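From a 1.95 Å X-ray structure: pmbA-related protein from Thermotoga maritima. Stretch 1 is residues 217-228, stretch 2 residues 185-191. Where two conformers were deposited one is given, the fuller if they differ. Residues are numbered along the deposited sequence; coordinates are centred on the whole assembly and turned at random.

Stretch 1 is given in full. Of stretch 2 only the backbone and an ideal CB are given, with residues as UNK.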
# COMPACT_ATOMS: atom_id res chain seq x y z
N ALA A 217 -0.54 -12.85 -23.92
CA ALA A 217 -0.02 -13.33 -22.68
C ALA A 217 0.60 -14.73 -22.85
O ALA A 217 1.70 -15.01 -22.34
CB ALA A 217 -1.13 -13.33 -21.64
N ALA A 218 -0.09 -15.60 -23.60
CA ALA A 218 0.39 -16.96 -23.89
C ALA A 218 1.67 -16.91 -24.75
O ALA A 218 2.69 -17.47 -24.38
CB ALA A 218 -0.67 -17.74 -24.61
N GLU A 219 1.60 -16.20 -25.87
CA GLU A 219 2.77 -15.96 -26.76
C GLU A 219 3.99 -15.47 -25.98
O GLU A 219 5.09 -15.94 -26.19
CB GLU A 219 2.41 -14.97 -27.87
CG GLU A 219 1.46 -15.56 -28.91
CD GLU A 219 0.84 -14.51 -29.88
OE1 GLU A 219 0.86 -13.28 -29.60
OE2 GLU A 219 0.29 -14.93 -30.92
N GLU A 220 3.78 -14.53 -25.07
CA GLU A 220 4.83 -14.06 -24.19
C GLU A 220 5.49 -15.20 -23.40
O GLU A 220 6.70 -15.43 -23.49
CB GLU A 220 4.30 -12.97 -23.27
CG GLU A 220 3.98 -11.64 -23.96
CD GLU A 220 5.24 -10.85 -24.34
OE1 GLU A 220 5.99 -10.44 -23.42
OE2 GLU A 220 5.45 -10.62 -25.56
N ALA A 221 4.68 -15.97 -22.70
CA ALA A 221 5.18 -17.08 -21.91
C ALA A 221 5.89 -18.16 -22.75
O ALA A 221 6.95 -18.66 -22.37
CB ALA A 221 4.02 -17.71 -21.11
N ILE A 222 5.28 -18.51 -23.87
CA ILE A 222 5.76 -19.60 -24.71
C ILE A 222 7.12 -19.28 -25.34
O ILE A 222 7.97 -20.16 -25.51
CB ILE A 222 4.73 -19.90 -25.82
CG1 ILE A 222 3.57 -20.73 -25.26
CG2 ILE A 222 5.36 -20.68 -26.99
CD1 ILE A 222 2.30 -20.66 -26.10
N SER A 223 7.30 -18.01 -25.70
CA SER A 223 8.51 -17.57 -26.36
C SER A 223 9.75 -17.70 -25.46
O SER A 223 10.88 -17.74 -25.97
CB SER A 223 8.36 -16.14 -26.85
OG SER A 223 8.31 -15.24 -25.78
N LEU A 224 9.53 -17.79 -24.15
CA LEU A 224 10.62 -17.98 -23.19
C LEU A 224 10.95 -19.46 -22.95
O LEU A 224 11.89 -19.78 -22.22
CB LEU A 224 10.30 -17.30 -21.85
CG LEU A 224 10.15 -15.80 -21.93
CD1 LEU A 224 9.63 -15.30 -20.60
CD2 LEU A 224 11.47 -15.13 -22.32
N ILE A 225 10.21 -20.36 -23.58
CA ILE A 225 10.53 -21.78 -23.43
C ILE A 225 11.86 -22.02 -24.09
O ILE A 225 12.07 -21.56 -25.22
CB ILE A 225 9.47 -22.67 -24.06
CG1 ILE A 225 8.12 -22.50 -23.33
CG2 ILE A 225 9.95 -24.14 -24.09
CD1 ILE A 225 7.00 -23.22 -24.05
N GLY A 226 12.75 -22.74 -23.39
CA GLY A 226 14.12 -22.98 -23.83
C GLY A 226 15.07 -21.83 -23.51
O GLY A 226 16.14 -21.73 -24.10
N SER A 227 14.68 -20.96 -22.60
CA SER A 227 15.58 -19.92 -22.14
C SER A 227 16.88 -20.52 -21.62
O SER A 227 16.92 -21.68 -21.19
CB SER A 227 14.92 -19.05 -21.07
OG SER A 227 13.98 -18.17 -21.66
N LYS A 228 17.94 -19.74 -21.73
CA LYS A 228 19.27 -20.09 -21.27
C LYS A 228 19.77 -18.84 -20.61
O LYS A 228 19.34 -17.74 -20.95
CB LYS A 228 20.17 -20.46 -22.45
CG LYS A 228 19.60 -21.56 -23.35
CD LYS A 228 20.49 -21.88 -24.53
CE LYS A 228 21.70 -22.72 -24.15
NZ LYS A 228 21.34 -24.06 -23.56
N UNK A 185 -2.29 -12.96 -17.48
CA UNK A 185 -0.96 -13.55 -17.26
C UNK A 185 -1.05 -15.07 -17.43
O UNK A 185 -1.93 -15.72 -16.85
CB UNK A 185 -0.42 -13.19 -15.87
N UNK A 186 -0.12 -15.61 -18.23
CA UNK A 186 -0.08 -17.02 -18.50
C UNK A 186 1.26 -17.64 -18.06
O UNK A 186 2.27 -16.96 -17.97
CB UNK A 186 -0.32 -17.27 -19.99
N UNK A 187 1.23 -18.91 -17.71
CA UNK A 187 2.46 -19.71 -17.41
C UNK A 187 2.62 -20.86 -18.40
O UNK A 187 1.70 -21.68 -18.55
CB UNK A 187 2.41 -20.27 -15.99
N UNK A 188 3.81 -20.92 -19.05
CA UNK A 188 4.15 -21.95 -20.04
C UNK A 188 5.05 -23.04 -19.42
O UNK A 188 5.84 -22.79 -18.50
CB UNK A 188 4.85 -21.31 -21.24
N UNK A 189 4.89 -24.26 -19.90
CA UNK A 189 5.62 -25.40 -19.40
C UNK A 189 7.09 -25.37 -19.84
O UNK A 189 7.38 -25.26 -21.01
CB UNK A 189 4.95 -26.69 -19.87
N UNK A 190 8.02 -25.46 -18.87
CA UNK A 190 9.45 -25.53 -19.17
C UNK A 190 10.22 -26.05 -17.94
O UNK A 190 9.66 -26.16 -16.85
CB UNK A 190 9.98 -24.16 -19.59
N UNK A 191 11.50 -26.39 -18.12
CA UNK A 191 12.38 -26.78 -16.99
C UNK A 191 12.20 -25.92 -15.73
O UNK A 191 12.19 -26.43 -14.59
CB UNK A 191 13.84 -26.70 -17.43

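Position 185 has extended backbone angles, and its CA-to-CB bond points away from stretch 1. No atom of stretch 1 lies within 5.5 Å of the ideal CB. Many side chains would suit. The deposited residue is Met185. Its contact with the helix is through the backbone: its N lies 4.3 Å from Ala217 CB.

Position 186 is also extended, but its CB points toward the helix. The ideal CB is 3.8 Å from Ala217 O, 4.0 Å from Ala218 CA and 4.5 Å from Ala221 CB. The helix backbone itself is close here, so a small residue such as glycine, alanine or serine suits best. The deposited residue is Ala186. Its CB packs 4.4 Å from Ala217 CB, an apolar contact between two methyl groups.

Position 187 alternates back, as expected in a strand. Its CB points away and finds nothing of stretch 1 within 5.5 Å. The extended backbone is well suited to a beta-branched residue, though others would fit. The deposited residue is Ile187, and stretch 1 covers almost none of it.

Position 188 faces the helix again. The ideal CB is 3.6 Å from Ala221 O, 3.9 Å from Ile222 N and 4.0 Å from Ile225 CD1. Helix backbone and an apolar carbon come close to this point, which again favours a small side chain, preferably apolar. The deposited residue is Ala188. Its CB meets Ala221 CB at 3.7 Å, Ile225 CD1 at 4.0 Å and Ile222 CG1 at 4.3 Å. Both residues are small, and the CA atoms of Ala188 and Ala221 are 5.3 Å apart.

Position 189 follows the strand, and its CB points away from stretch 1. A long or polar side chain is easily accepted. The deposited residue is Arg189. Its NH1 is hydrogen-bonded elsewhere in the structure, while its O lies 3.7 Å from Ile225 CD1.

Position 190 points toward the type II turn from Leu224 to Ser227. The ideal CB is 4.5 Å from Ile225 CG1 and 4.9 Å from Gly226 N. That amide is a donor within reach of a short acceptor, so aspartate or asparagine would suit. The deposited residue is Asp190. Gly226 N donates a hydrogen bond to Asp190 OD2 at 3.1 Å, tying the turn to this segment.

Position 191 is out of reach of stretch 1, which gives no basis for choosing a side chain. The deposited residue is Ala191.

Stretch 2 185-191: MAIARDA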
# COMPACT_ATOMS: atom_id res chain seq x y z
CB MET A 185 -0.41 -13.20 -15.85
CG MET A 185 1.09 -13.57 -15.69
SD MET A 185 1.41 -14.33 -14.10
CE MET A 185 2.61 -15.61 -14.47
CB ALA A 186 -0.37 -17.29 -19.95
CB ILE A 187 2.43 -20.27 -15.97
CG1 ILE A 187 2.38 -19.09 -14.97
CG2 ILE A 187 3.66 -21.19 -15.70
CD1 ILE A 187 2.31 -19.47 -13.54
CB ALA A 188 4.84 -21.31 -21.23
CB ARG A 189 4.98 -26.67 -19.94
CG ARG A 189 5.66 -27.93 -19.50
CD ARG A 189 5.03 -29.13 -20.13
NE ARG A 189 3.73 -29.43 -19.57
CZ ARG A 189 2.56 -29.05 -20.11
NH1 ARG A 189 2.49 -28.38 -21.27
NH2 ARG A 189 1.46 -29.36 -19.49
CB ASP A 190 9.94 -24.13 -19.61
CG ASP A 190 11.28 -24.16 -20.31
OD1 ASP A 190 11.69 -25.23 -20.78
OD2 ASP A 190 11.92 -23.08 -20.39
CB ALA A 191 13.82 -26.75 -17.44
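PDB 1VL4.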